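PDB 3U6G: lipoprotein from Bacteroides vulgatus, which is of unknown function but has an immunoglobulin-like fold and belongs to a family of PLAT/LH2 and C2-like calcium-binding lipoproteins. Local coordinates for the interface of chains A and B. Sequence-based numbering; all coordinates share one arbitrary frame. Chains: chain A/B, uncharacterized protein DUF4425.

The interface of chains A and B. Residues chain A 76-77, 116, 118; chain B 32, 70-71, 124.
Two torsions set the meeting of A:Thr118 with B:Phe71: CG of the phenylalanine lies opposite its own backbone N (chi1 173°), while the threonine hydroxyl OG1 sits between its backbone N and carbonyl carbon (chi1 65°), which leaves the methyl CG2 beside the N. The side chains come from opposite directions, and A:Thr118 CG2 settles over one face of the B:Phe71 ring, displaced toward the rim and 3.5 Å from CD1, a CH-pi contact that illustrates how a methyl can cap an aromatic face across a subunit interface. On the same side of the ring plane, just past the opposite rim, CB of A:Ser77 stands 4.0 Å from B:Phe71 CD2. The neighbouring B:Phe70 meets A:Ile116, whose terminal methyl CD1 reaches ring carbon CD1 at 3.6 Å as the two side chains pass in opposite directions. Replacing B:Phe71 with an alanine would probably leave the A:Thr118 methyl and A:Ser77 CB without their aromatic partner and open a gap between the chains. At the margin, the aliphatic stem of B:Lys124, incompletely modelled, brings CD to 4.0 Å from the A:Thr118 hydroxyl OG1. Strands 71-80 and 115-122 of one immunoglobulin-like domain thus face the start of strand 71-80, the preceding loop residue, the end of strand 24-33 and the C-terminal loop of the other; two-fold symmetry repeats the patch, although the structure alone does not establish a biological dimer.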
ATOM      1  N   GLY A  76      -3.203  -5.049   3.140  1.00 19.39           N
ATOM      2  CA  GLY A  76      -4.019  -6.194   2.813  1.00 22.03           C
ATOM      3  C   GLY A  76      -5.471  -6.071   3.208  1.00 19.27           C
ATOM      4  O   GLY A  76      -5.841  -5.270   4.058  1.00 18.18           O
ATOM      5  N   SER A  77      -6.279  -6.893   2.551  1.00 18.99           N
ATOM      6  CA  SER A  77      -7.668  -7.040   2.954  0.50 17.18           C
ATOM      7  C   SER A  77      -7.996  -8.503   3.098  1.00 19.47           C
ATOM      8  O   SER A  77      -7.475  -9.370   2.389  1.00 17.64           O
ATOM      9  CB  SER A  77      -8.637  -6.395   1.963  0.50 18.18           C
ATOM     10  OG  SER A  77      -8.649  -7.116   0.755  0.50 19.07           O
ATOM     11  N   ILE A 116     -15.098  -7.970   6.624  1.00 22.34           N
ATOM     12  CA  ILE A 116     -14.153  -7.173   5.850  0.50 20.12           C
ATOM     13  C   ILE A 116     -13.175  -6.529   6.826  1.00 18.77           C
ATOM     14  O   ILE A 116     -13.573  -5.712   7.670  1.00 20.73           O
ATOM     15  CB  ILE A 116     -14.866  -6.091   4.977  0.50 22.97           C
ATOM     16  CG1 ILE A 116     -13.856  -5.069   4.436  0.50 21.39           C
ATOM     17  CG2 ILE A 116     -15.965  -5.378   5.768  0.50 22.58           C
ATOM     18  CD1 ILE A 116     -12.736  -5.678   3.625  0.50 24.41           C
ATOM     19  N   THR A 118      -8.903  -5.002   7.244  1.00 18.35           N
ATOM     20  CA  THR A 118      -7.710  -4.571   6.527  1.00 17.30           C
ATOM     21  C   THR A 118      -6.521  -4.519   7.474  1.00 18.71           C
ATOM     22  O   THR A 118      -6.679  -4.470   8.698  1.00 20.59           O
ATOM     23  CB  THR A 118      -7.932  -3.192   5.851  1.00 21.63           C
ATOM     24  OG1 THR A 118      -8.135  -2.166   6.841  1.00 24.22           O
ATOM     25  CG2 THR A 118      -9.113  -3.247   4.893  1.00 22.12           C
TER
ATOM     26  N   ALA B  32      -9.132  -3.715  -3.326  1.00 13.41           N
ATOM     27  CA  ALA B  32      -9.633  -5.078  -3.261  1.00 13.56           C
ATOM     28  C   ALA B  32     -11.124  -5.123  -3.510  1.00 13.28           C
ATOM     29  O   ALA B  32     -11.870  -4.180  -3.184  1.00 13.30           O
ATOM     30  CB  ALA B  32      -9.305  -5.737  -1.912  1.00 16.08           C
ATOM     31  N   PHE B  70     -14.274  -2.780  -2.297  1.00 14.04           N
ATOM     32  CA  PHE B  70     -14.562  -2.457  -0.894  1.00 15.35           C
ATOM     33  C   PHE B  70     -13.359  -1.917  -0.124  1.00 14.86           C
ATOM     34  O   PHE B  70     -13.454  -1.655   1.069  1.00 16.22           O
ATOM     35  CB  PHE B  70     -15.247  -3.634  -0.165  1.00 15.88           C
ATOM     36  CG  PHE B  70     -14.538  -4.969  -0.280  1.00 16.52           C
ATOM     37  CD1 PHE B  70     -13.236  -5.138   0.129  1.00 20.34           C
ATOM     38  CD2 PHE B  70     -15.208  -6.069  -0.785  1.00 19.02           C
ATOM     39  CE1 PHE B  70     -12.614  -6.394   0.025  1.00 19.16           C
ATOM     40  CE2 PHE B  70     -14.598  -7.294  -0.872  1.00 20.65           C
ATOM     41  CZ  PHE B  70     -13.295  -7.446  -0.485  1.00 17.18           C
ATOM     42  N   PHE B  71     -12.251  -1.670  -0.816  1.00 13.97           N
ATOM     43  CA  PHE B  71     -11.050  -1.166  -0.168  1.00 13.65           C
ATOM     44  C   PHE B  71     -10.113  -0.571  -1.189  1.00 14.78           C
ATOM     45  O   PHE B  71      -9.971  -1.112  -2.275  1.00 14.09           O
ATOM     46  CB  PHE B  71     -10.353  -2.322   0.559  1.00 15.48           C
ATOM     47  CG  PHE B  71      -9.003  -2.002   1.148  1.00 16.01           C
ATOM     48  CD1 PHE B  71      -8.871  -1.071   2.167  1.00 19.41           C
ATOM     49  CD2 PHE B  71      -7.875  -2.691   0.717  1.00 19.10           C
ATOM     50  CE1 PHE B  71      -7.632  -0.812   2.742  1.00 19.75           C
ATOM     51  CE2 PHE B  71      -6.636  -2.456   1.283  1.00 20.33           C
ATOM     52  CZ  PHE B  71      -6.509  -1.505   2.287  1.00 20.54           C
ATOM     53  N   LYS B 124     -12.436   2.722   3.050  1.00 13.90           N
ATOM     54  CA  LYS B 124     -13.229   1.540   3.415  1.00 14.49           C
ATOM     55  C   LYS B 124     -14.486   2.033   4.084  1.00 15.04           C
ATOM     56  O   LYS B 124     -14.542   3.189   4.518  1.00 15.87           O
ATOM     57  CB  LYS B 124     -12.453   0.607   4.345  1.00 16.89           C
ATOM     58  CG  LYS B 124     -11.997   1.245   5.622  1.00 19.12           C
ATOM     59  CD  LYS B 124     -11.284   0.262   6.508  1.00 25.14           C
ATOM     60  CE  LYS B 124     -11.152   0.842   7.892  1.00 32.92           C
TER